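Caspase recruitment domain-containing protein 19 (Homo sapiens, PDB 4FH0) associates with BCL10 through CARD-CARD interaction and inhibits the effects of BCL10-induced NF-kappa-B activation. Local coordinates at residues L34-Y39 / Q79-A84. The protein carries 2 engineered substitutions. Sequence-based numbering, arbitrary orientation.
Sequences LQLNRY and QEFYRA
The Phe81 ring meets Leu36 at its edge, CD1 of Leu36 lying near the ring plane 4.4 Å from CD1 of Phe81. At the solvent-facing side two other flat groups approach, the amide of Gln35 and the guanidinium of Arg83: their planes stand 88° apart, and NE2 of Gln35 comes obliquely to within 4.1 Å of Arg83 NH1, a van der Waals approach of two donor groups. Arg83 NH1 forms a long salt bridge with Glu80 OE1 one turn back. OE1 of Gln35 is hydrogen-bonded to His88 further along helix 75-88.

Further in, the packing is mostly between aliphatic groups. Gln35 has CG anti to the backbone N (chi1 -165°), and this methylene rests on the methyl of Ala84, CG to CB 3.8 Å; so small a side chain is consistent with the close approach here, the CA atoms of Gln35 and Ala84 being 6.1 Å apart. Leu36 reaches across with CD2, 4.0 Å from Glu80 CB and 3.9 Å from the backbone oxygen Glu80 O. The Phe81 side chain leaves the backbone directed away from segment 34-39, and its ring packs against Leu11 and Leu70 of neighbouring helices. With Leu36, Phe81 and Ala84 buried and Gln35, Glu80 and Arg83 on the outer polar side, the contact joins helix 26-37 to helix 75-88 in the CARD, a helical bundle of the death-domain fold.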
ATOM      1  N   LEU A  34      -0.442  -3.185   8.699  1.00  9.21           N
ATOM      2  CA  LEU A  34       0.271  -3.733   9.850  1.00 10.49           C
ATOM      3  C   LEU A  34       1.725  -4.049   9.523  1.00  9.06           C
ATOM      4  O   LEU A  34       2.620  -3.761  10.311  1.00  9.27           O
ATOM      5  CB  LEU A  34      -0.443  -4.944  10.391  1.00 13.76           C
ATOM      6  CG  LEU A  34      -1.715  -4.511  11.116  1.00 17.19           C
ATOM      7  CD1 LEU A  34      -2.441  -5.733  11.589  1.00 19.01           C
ATOM      8  CD2 LEU A  34      -1.394  -3.592  12.282  1.00 19.13           C
ATOM      9  N   GLN A  35       1.963  -4.596   8.345  1.00  8.88           N
ATOM     10  CA  GLN A  35       3.313  -4.877   7.891  1.00  9.48           C
ATOM     11  C   GLN A  35       4.162  -3.603   7.845  1.00  9.11           C
ATOM     12  O   GLN A  35       5.338  -3.623   8.179  1.00 10.69           O
ATOM     13  CB  GLN A  35       3.256  -5.498   6.501  1.00 10.63           C
ATOM     14  CG  GLN A  35       4.525  -6.137   6.085  1.00 14.16           C
ATOM     15  CD  GLN A  35       4.825  -7.320   6.971  1.00 18.36           C
ATOM     16  OE1 GLN A  35       3.935  -8.112   7.304  1.00 20.21           O
ATOM     17  NE2 GLN A  35       6.049  -7.426   7.379  1.00 21.12           N
ATOM     18  N   LEU A  36       3.540  -2.499   7.436  1.00  8.79           N
ATOM     19  CA  LEU A  36       4.232  -1.229   7.325  1.00  9.23           C
ATOM     20  C   LEU A  36       4.345  -0.489   8.670  1.00 10.48           C
ATOM     21  O   LEU A  36       5.032   0.528   8.755  1.00 11.81           O
ATOM     22  CB  LEU A  36       3.505  -0.343   6.332  1.00  9.42           C
ATOM     23  CG  LEU A  36       3.462  -0.841   4.903  1.00 10.68           C
ATOM     24  CD1 LEU A  36       2.537   0.048   4.053  1.00 11.53           C
ATOM     25  CD2 LEU A  36       4.884  -0.897   4.331  1.00 11.06           C
ATOM     26  N   ASN A  37       3.678  -0.992   9.709  1.00 10.15           N
ATOM     27  CA  ASN A  37       3.670  -0.336  11.015  1.00 10.42           C
ATOM     28  C   ASN A  37       4.479  -1.054  12.092  1.00  9.95           C
ATOM     29  O   ASN A  37       5.107  -0.408  12.930  1.00 10.50           O
ATOM     30  CB  ASN A  37       2.217  -0.203  11.492  1.00 10.70           C
ATOM     31  CG  ASN A  37       2.110   0.181  12.951  1.00 12.85           C
ATOM     32  OD1 ASN A  37       1.801  -0.650  13.785  1.00 14.25           O
ATOM     33  ND2 ASN A  37       2.348   1.442  13.262  1.00 12.32           N
ATOM     34  N   ARG A  38       4.497  -2.380  12.046  1.00  9.78           N
ATOM     35  CA  ARG A  38       4.960  -3.159  13.190  1.00 10.20           C
ATOM     36  C   ARG A  38       6.429  -3.528  13.207  1.00 11.43           C
ATOM     37  O   ARG A  38       6.910  -4.045  14.230  1.00 11.99           O
ATOM     38  CB  ARG A  38       4.137  -4.436  13.315  1.00 10.84           C
ATOM     39  CG  ARG A  38       2.723  -4.208  13.746  1.00 12.96           C
ATOM     40  CD  ARG A  38       2.621  -3.869  15.209  1.00 13.37           C
ATOM     41  NE  ARG A  38       2.916  -5.037  16.033  1.00 12.44           N
ATOM     42  CZ  ARG A  38       2.742  -5.077  17.353  1.00 12.84           C
ATOM     43  NH1 ARG A  38       2.337  -3.999  18.005  1.00 13.09           N
ATOM     44  NH2 ARG A  38       2.989  -6.181  18.026  1.00 13.62           N
ATOM     45  N   TYR A  39       7.162  -3.322  12.211  1.00 12.06           N
ATOM     46  CA  TYR A  39       8.505  -3.782  12.010  1.00 14.18           C
ATOM     47  C   TYR A  39       9.512  -2.640  11.719  1.00 14.95           C
ATOM     48  O   TYR A  39       9.341  -1.534  12.185  1.00 15.31           O
ATOM     49  CB  TYR A  39       8.460  -4.926  10.959  1.00 15.04           C
ATOM     50  CG  TYR A  39       7.446  -5.976  11.294  1.00 14.87           C
ATOM     51  CD1 TYR A  39       7.601  -6.810  12.354  1.00 15.17           C
ATOM     52  CD2 TYR A  39       6.320  -6.102  10.608  1.00 15.82           C
ATOM     53  CE1 TYR A  39       6.669  -7.730  12.676  1.00 15.03           C
ATOM     54  CE2 TYR A  39       5.384  -7.029  10.935  1.00 16.05           C
ATOM     55  CZ  TYR A  39       5.576  -7.855  11.985  1.00 16.72           C
ATOM     56  OH  TYR A  39       4.643  -8.736  12.350  1.00 17.71           O
ATOM     57  N   GLN A  79       9.382   0.702  -1.731  1.00 11.32           N
ATOM     58  CA  GLN A  79       9.940  -0.649  -1.730  1.00 12.47           C
ATOM     59  C   GLN A  79       9.288  -1.527  -0.662  1.00 10.92           C
ATOM     60  O   GLN A  79       8.904  -2.668  -0.931  1.00 10.70           O
ATOM     61  CB  GLN A  79      11.450  -0.581  -1.508  1.00 16.09           C
ATOM     62  CG  GLN A  79      12.092  -1.954  -1.493  1.00 20.30           C
ATOM     63  CD  GLN A  79      13.618  -1.916  -1.526  1.00 24.49           C
ATOM     64  OE1 GLN A  79      14.248  -0.881  -1.303  1.00 25.90           O
ATOM     65  NE2 GLN A  79      14.213  -3.055  -1.821  1.00 26.88           N
ATOM     66  N   GLU A  80       9.134  -0.990   0.545  1.00 10.69           N
ATOM     67  CA  GLU A  80       8.513  -1.748   1.617  1.00 10.54           C
ATOM     68  C   GLU A  80       7.065  -2.063   1.290  1.00  9.52           C
ATOM     69  O   GLU A  80       6.580  -3.135   1.627  1.00  9.74           O
ATOM     70  CB  GLU A  80       8.637  -1.005   2.951  1.00 12.74           C
ATOM     71  CG  GLU A  80      10.071  -0.845   3.421  1.00 16.99           C
ATOM     72  CD  GLU A  80      10.762  -2.176   3.711  1.00 20.65           C
ATOM     73  OE1 GLU A  80      10.087  -3.170   4.058  1.00 22.14           O
ATOM     74  OE2 GLU A  80      11.997  -2.223   3.602  1.00 23.39           O
ATOM     75  N   PHE A  81       6.363  -1.134   0.649  1.00  8.59           N
ATOM     76  CA  PHE A  81       5.003  -1.414   0.236  1.00  7.93           C
ATOM     77  C   PHE A  81       4.960  -2.626  -0.695  1.00  6.61           C
ATOM     78  O   PHE A  81       4.110  -3.496  -0.541  1.00  7.06           O
ATOM     79  CB  PHE A  81       4.356  -0.207  -0.442  1.00  8.56           C
ATOM     80  CG  PHE A  81       3.032  -0.531  -1.034  1.00  8.23           C
ATOM     81  CD1 PHE A  81       1.903  -0.627  -0.237  1.00  8.76           C
ATOM     82  CD2 PHE A  81       2.912  -0.770  -2.388  1.00  9.73           C
ATOM     83  CE1 PHE A  81       0.665  -0.953  -0.800  1.00 10.17           C
ATOM     84  CE2 PHE A  81       1.698  -1.136  -2.930  1.00 10.30           C
ATOM     85  CZ  PHE A  81       0.572  -1.211  -2.143  1.00 10.77           C
ATOM     86  N   TYR A  82       5.854  -2.687  -1.684  1.00  6.20           N
ATOM     87  CA  TYR A  82       5.846  -3.824  -2.602  1.00  6.44           C
ATOM     88  C   TYR A  82       6.121  -5.125  -1.879  1.00  6.76           C
ATOM     89  O   TYR A  82       5.538  -6.152  -2.214  1.00  7.66           O
ATOM     90  CB  TYR A  82       6.803  -3.627  -3.768  1.00  7.23           C
ATOM     91  CG  TYR A  82       6.176  -2.767  -4.849  1.00  8.13           C
ATOM     92  CD1 TYR A  82       6.372  -1.400  -4.892  1.00  9.43           C
ATOM     93  CD2 TYR A  82       5.356  -3.325  -5.808  1.00  9.82           C
ATOM     94  CE1 TYR A  82       5.770  -0.626  -5.868  1.00 10.21           C
ATOM     95  CE2 TYR A  82       4.767  -2.556  -6.798  1.00 10.11           C
ATOM     96  CZ  TYR A  82       4.959  -1.210  -6.822  1.00  9.98           C
ATOM     97  OH  TYR A  82       4.344  -0.420  -7.783  1.00 10.99           O
ATOM     98  N   ARG A  83       7.001  -5.103  -0.889  1.00  7.56           N
ATOM     99  CA  ARG A  83       7.235  -6.309  -0.122  1.00  9.10           C
ATOM    100  C   ARG A  83       5.973  -6.705   0.646  1.00  8.13           C
ATOM    101  O   ARG A  83       5.586  -7.874   0.671  1.00  9.48           O
ATOM    102  CB  ARG A  83       8.414  -6.152   0.831  1.00 12.09           C
ATOM    103  CG  ARG A  83       8.555  -7.401   1.723  1.00 17.27           C
ATOM    104  CD  ARG A  83       9.927  -7.502   2.338  1.00 21.56           C
ATOM    105  NE  ARG A  83      10.000  -8.475   3.435  1.00 25.57           N
ATOM    106  CZ  ARG A  83       9.752  -8.171   4.706  1.00 28.03           C
ATOM    107  NH1 ARG A  83       9.400  -6.933   5.037  1.00 28.97           N
ATOM    108  NH2 ARG A  83       9.857  -9.089   5.649  1.00 29.43           N
ATOM    109  N   ALA A  84       5.296  -5.736   1.248  1.00  7.54           N
ATOM    110  CA  ALA A  84       4.073  -6.018   1.993  1.00  7.28           C
ATOM    111  C   ALA A  84       2.981  -6.567   1.083  1.00  6.88           C
ATOM    112  O   ALA A  84       2.195  -7.449   1.462  1.00  7.49           O
ATOM    113  CB  ALA A  84       3.591  -4.743   2.709  1.00  7.97           C
TER